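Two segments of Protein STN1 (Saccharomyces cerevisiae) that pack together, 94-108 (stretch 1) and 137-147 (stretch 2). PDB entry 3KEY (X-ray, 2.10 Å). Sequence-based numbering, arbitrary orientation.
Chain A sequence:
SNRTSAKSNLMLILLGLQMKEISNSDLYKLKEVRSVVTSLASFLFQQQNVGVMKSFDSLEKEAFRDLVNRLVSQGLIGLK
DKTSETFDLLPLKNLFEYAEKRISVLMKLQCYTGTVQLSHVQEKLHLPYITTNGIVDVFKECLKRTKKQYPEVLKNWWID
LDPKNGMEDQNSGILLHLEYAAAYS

Stretch 1, residues 94-108: NLFEYAEKRISVLMK
Stretch 2, residues 137-147: DVFKECLKRTK

At the centre of the contact, Ala 99 points toward the second helix, its methyl being small enough to admit the Phe 139 ring. Ala 99 CB lies over one face of that ring, 3.7 Å from its centroid, in a CH-pi contact. Phe 139 (chi1 -85°, chi2 84°) thereby fills a hole formed by Tyr 98, Ala 99, Arg 102 and Ile 103. Cys 142 (m) is a second, compact knob, among Phe 96, Ala 99, Glu 100 and Ile 103; its SG approaches Ala 99 CB at 3.8 Å and Phe 96 CD1 at 3.3 Å, oblique to the ring. In return, Ile 103 (m, t) enters a hole lined by Phe 139, Cys 142, Leu 143 and Thr 146, with its CD1 3.5 Å from Cys 142 CB and 3.7 Å from Leu 143 CG.

Both stretches are helical throughout, their axes approaching to 9.3 Å at a signed crossing angle of -54°, N-to-C directions 54° apart. CA-CA distances of 6.2 Å for Phe 96-Val 138, 5.9 Å for Ala 99-Phe 139 and 7.5 Å for Ile 103-Leu 143 set the register. No hydrogen bond crosses the contact, which is mostly apolar and buries 646 Å², both sides summed.

Toward the N-terminal ends, Val 138 (t) places CG1 over one face of Phe 96 (chi1 -103°, chi2 -88°), 4.0 Å from the ring centroid, while Glu 141 CB meets the ring edge at Phe 96 CZ, 3.8 Å away. Further along, Met 107 SD (m, t, p) reaches Thr 146 CG2 at 3.5 Å. Thr 146 (m) OG1 donates to Cys 142 O (2.9 Å) in its own helix, so the hydroxyl is satisfied while also lying 3.9 Å from Ile 103 CG2.

At the exposed edge, extended Arg 145 (m, t, t) lays a guanidinium face against Phe 96, NH1 to CE1 4.4 Å, and its NE forms a long salt bridge to Glu 141 OE1 (3.7 Å).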

# COMPACT_ATOMS: atom_id res chain seq x y z
N ASN A 94 -10.21 -0.65 -3.94
CA ASN A 94 -11.09 -1.75 -3.55
C ASN A 94 -10.45 -2.56 -2.42
O ASN A 94 -11.16 -3.09 -1.56
CB ASN A 94 -11.38 -2.68 -4.74
CG ASN A 94 -12.26 -2.03 -5.79
OD1 ASN A 94 -13.10 -1.19 -5.47
ND2 ASN A 94 -12.08 -2.43 -7.04
N LEU A 95 -9.12 -2.67 -2.42
CA LEU A 95 -8.42 -3.42 -1.37
C LEU A 95 -8.57 -2.69 -0.04
O LEU A 95 -8.77 -3.31 1.00
CB LEU A 95 -6.93 -3.56 -1.71
CG LEU A 95 -6.61 -4.64 -2.75
CD1 LEU A 95 -5.18 -4.52 -3.26
CD2 LEU A 95 -6.86 -6.00 -2.11
N PHE A 96 -8.50 -1.36 -0.09
CA PHE A 96 -8.65 -0.56 1.11
C PHE A 96 -10.07 -0.66 1.66
O PHE A 96 -10.26 -0.74 2.87
CB PHE A 96 -8.28 0.90 0.84
CG PHE A 96 -6.92 1.27 1.35
CD1 PHE A 96 -6.77 1.72 2.66
CD2 PHE A 96 -5.80 1.13 0.54
CE1 PHE A 96 -5.50 2.03 3.16
CE2 PHE A 96 -4.52 1.42 1.04
CZ PHE A 96 -4.38 1.88 2.35
N GLU A 97 -11.06 -0.63 0.77
CA GLU A 97 -12.45 -0.75 1.20
C GLU A 97 -12.61 -2.10 1.89
O GLU A 97 -13.15 -2.19 2.99
CB GLU A 97 -13.40 -0.65 0.02
CG GLU A 97 -13.96 0.75 -0.22
CD GLU A 97 -14.91 0.82 -1.40
OE1 GLU A 97 -15.79 -0.07 -1.52
OE2 GLU A 97 -14.78 1.76 -2.21
N TYR A 98 -12.13 -3.15 1.22
CA TYR A 98 -12.21 -4.50 1.77
C TYR A 98 -11.59 -4.59 3.19
O TYR A 98 -12.20 -5.13 4.11
CB TYR A 98 -11.50 -5.47 0.82
CG TYR A 98 -11.48 -6.91 1.26
CD1 TYR A 98 -10.54 -7.37 2.19
CD2 TYR A 98 -12.38 -7.84 0.72
CE1 TYR A 98 -10.49 -8.71 2.57
CE2 TYR A 98 -12.35 -9.18 1.09
CZ TYR A 98 -11.40 -9.61 2.01
OH TYR A 98 -11.35 -10.95 2.36
N ALA A 99 -10.38 -4.06 3.35
CA ALA A 99 -9.71 -4.08 4.65
C ALA A 99 -10.49 -3.29 5.71
O ALA A 99 -10.68 -3.77 6.82
CB ALA A 99 -8.29 -3.53 4.52
N GLU A 100 -10.94 -2.09 5.35
CA GLU A 100 -11.70 -1.26 6.29
C GLU A 100 -12.96 -1.98 6.80
O GLU A 100 -13.26 -1.94 7.99
CB GLU A 100 -12.13 0.04 5.61
CG GLU A 100 -11.05 1.09 5.48
CD GLU A 100 -11.28 1.98 4.28
OE1 GLU A 100 -12.46 2.23 3.94
OE2 GLU A 100 -10.28 2.44 3.67
N LYS A 101 -13.68 -2.63 5.89
CA LYS A 101 -14.89 -3.36 6.26
C LYS A 101 -14.56 -4.56 7.14
O LYS A 101 -15.26 -4.82 8.12
CB LYS A 101 -15.63 -3.85 5.01
CG LYS A 101 -16.30 -2.74 4.21
CD LYS A 101 -16.87 -3.28 2.90
CE LYS A 101 -17.53 -2.18 2.06
NZ LYS A 101 -17.91 -2.69 0.70
N ARG A 102 -13.51 -5.30 6.78
CA ARG A 102 -13.12 -6.46 7.56
C ARG A 102 -12.76 -6.05 8.99
O ARG A 102 -13.25 -6.64 9.95
CB ARG A 102 -11.92 -7.17 6.91
CG ARG A 102 -11.34 -8.31 7.74
CD ARG A 102 -12.42 -9.29 8.15
NE ARG A 102 -13.15 -9.77 6.99
CZ ARG A 102 -12.88 -10.89 6.34
NH1 ARG A 102 -11.89 -11.68 6.74
NH2 ARG A 102 -13.58 -11.22 5.26
N ILE A 103 -11.91 -5.04 9.11
CA ILE A 103 -11.48 -4.54 10.41
C ILE A 103 -12.70 -4.07 11.22
O ILE A 103 -12.82 -4.35 12.41
CB ILE A 103 -10.49 -3.36 10.22
CG1 ILE A 103 -9.13 -3.91 9.73
CG2 ILE A 103 -10.34 -2.56 11.50
CD1 ILE A 103 -8.21 -2.82 9.18
N SER A 104 -13.60 -3.35 10.55
CA SER A 104 -14.80 -2.84 11.19
C SER A 104 -15.66 -3.95 11.81
O SER A 104 -16.07 -3.85 12.97
CB SER A 104 -15.62 -2.03 10.19
OG SER A 104 -16.84 -1.59 10.77
N VAL A 105 -15.93 -5.00 11.05
CA VAL A 105 -16.74 -6.09 11.57
C VAL A 105 -16.03 -6.87 12.68
O VAL A 105 -16.65 -7.24 13.68
CB VAL A 105 -17.18 -7.09 10.46
CG1 VAL A 105 -15.98 -7.82 9.88
CG2 VAL A 105 -18.17 -8.09 11.03
N LEU A 106 -14.72 -7.09 12.53
CA LEU A 106 -13.96 -7.81 13.56
C LEU A 106 -14.04 -7.07 14.90
O LEU A 106 -14.22 -7.68 15.95
CB LEU A 106 -12.49 -7.98 13.15
CG LEU A 106 -12.23 -9.02 12.05
CD1 LEU A 106 -10.75 -9.03 11.66
CD2 LEU A 106 -12.66 -10.41 12.55
N MET A 107 -13.91 -5.75 14.85
CA MET A 107 -13.98 -4.94 16.06
C MET A 107 -15.38 -5.00 16.68
O MET A 107 -15.52 -5.13 17.89
CB MET A 107 -13.61 -3.49 15.75
CG MET A 107 -12.14 -3.29 15.41
SD MET A 107 -11.72 -1.55 15.24
CE MET A 107 -11.31 -1.15 16.89
N LYS A 108 -16.41 -4.92 15.84
CA LYS A 108 -17.80 -4.97 16.32
C LYS A 108 -18.15 -6.30 16.98
O LYS A 108 -19.08 -6.37 17.78
CB LYS A 108 -18.77 -4.69 15.17
CG LYS A 108 -18.79 -3.23 14.72
CD LYS A 108 -19.58 -3.08 13.44
CE LYS A 108 -19.51 -1.66 12.91
NZ LYS A 108 -20.34 -1.52 11.69
N ASP A 137 0.49 -4.58 3.78
CA ASP A 137 0.63 -3.13 3.83
C ASP A 137 -0.71 -2.41 3.82
O ASP A 137 -0.85 -1.37 4.44
CB ASP A 137 1.54 -2.63 2.70
CG ASP A 137 3.00 -3.06 2.90
OD1 ASP A 137 3.38 -3.32 4.06
OD2 ASP A 137 3.76 -3.14 1.91
N VAL A 138 -1.71 -2.97 3.14
CA VAL A 138 -3.01 -2.31 3.14
C VAL A 138 -3.61 -2.37 4.55
O VAL A 138 -4.09 -1.35 5.08
CB VAL A 138 -3.98 -2.96 2.12
CG1 VAL A 138 -5.39 -2.36 2.27
CG2 VAL A 138 -3.46 -2.71 0.70
N PHE A 139 -3.57 -3.54 5.18
CA PHE A 139 -4.12 -3.68 6.53
C PHE A 139 -3.35 -2.85 7.57
O PHE A 139 -3.97 -2.28 8.47
CB PHE A 139 -4.18 -5.16 6.95
CG PHE A 139 -5.44 -5.86 6.48
CD1 PHE A 139 -5.52 -6.39 5.19
CD2 PHE A 139 -6.56 -5.93 7.30
CE1 PHE A 139 -6.71 -6.97 4.73
CE2 PHE A 139 -7.75 -6.51 6.86
CZ PHE A 139 -7.83 -7.04 5.57
N LYS A 140 -2.03 -2.76 7.44
CA LYS A 140 -1.25 -1.95 8.37
C LYS A 140 -1.73 -0.49 8.33
O LYS A 140 -1.96 0.13 9.38
CB LYS A 140 0.24 -2.01 8.04
CG LYS A 140 0.94 -3.27 8.56
CD LYS A 140 2.44 -3.27 8.24
CE LYS A 140 3.14 -4.45 8.91
NZ LYS A 140 4.60 -4.49 8.57
N GLU A 141 -1.89 0.05 7.13
CA GLU A 141 -2.36 1.43 6.97
C GLU A 141 -3.77 1.64 7.54
O GLU A 141 -4.03 2.64 8.21
CB GLU A 141 -2.34 1.84 5.50
CG GLU A 141 -1.23 2.80 5.16
CD GLU A 141 -1.09 3.91 6.19
OE1 GLU A 141 -2.06 4.68 6.44
OE2 GLU A 141 0.00 4.00 6.77
N CYS A 142 -4.68 0.72 7.25
CA CYS A 142 -6.04 0.83 7.76
C CYS A 142 -6.04 0.73 9.28
O CYS A 142 -6.72 1.51 9.96
CB CYS A 142 -6.93 -0.26 7.17
SG CYS A 142 -7.21 -0.05 5.42
N LEU A 143 -5.29 -0.22 9.83
CA LEU A 143 -5.24 -0.39 11.28
C LEU A 143 -4.65 0.85 11.94
O LEU A 143 -5.10 1.27 13.01
CB LEU A 143 -4.44 -1.65 11.64
CG LEU A 143 -5.21 -2.95 11.36
CD1 LEU A 143 -4.30 -4.17 11.40
CD2 LEU A 143 -6.34 -3.07 12.39
N LYS A 144 -3.65 1.44 11.29
CA LYS A 144 -3.01 2.65 11.80
C LYS A 144 -4.07 3.76 11.89
O LYS A 144 -4.17 4.46 12.91
CB LYS A 144 -1.87 3.05 10.86
CG LYS A 144 -1.01 4.23 11.29
CD LYS A 144 0.20 4.38 10.34
CE LYS A 144 1.03 5.62 10.67
NZ LYS A 144 2.29 5.74 9.85
N ARG A 145 -4.87 3.90 10.84
CA ARG A 145 -5.93 4.91 10.82
C ARG A 145 -7.03 4.61 11.83
O ARG A 145 -7.55 5.52 12.47
CB ARG A 145 -6.56 5.01 9.43
CG ARG A 145 -5.61 5.47 8.36
CD ARG A 145 -6.28 5.48 6.99
NE ARG A 145 -5.42 6.08 5.98
CZ ARG A 145 -5.80 6.32 4.73
NH1 ARG A 145 -7.03 6.01 4.34
NH2 ARG A 145 -4.96 6.89 3.89
N THR A 146 -7.39 3.33 11.95
CA THR A 146 -8.44 2.92 12.87
C THR A 146 -8.07 3.25 14.32
O THR A 146 -8.91 3.76 15.08
CB THR A 146 -8.73 1.41 12.74
OG1 THR A 146 -9.22 1.14 11.42
CG2 THR A 146 -9.78 0.98 13.76
N LYS A 147 -6.83 2.96 14.70
CA LYS A 147 -6.40 3.26 16.06
C LYS A 147 -6.46 4.77 16.33
O LYS A 147 -6.82 5.19 17.43
CB LYS A 147 -4.97 2.75 16.30
CG LYS A 147 -4.44 3.08 17.69
CD LYS A 147 -3.11 2.39 17.96
CE LYS A 147 -2.63 2.68 19.38
NZ LYS A 147 -1.37 1.95 19.70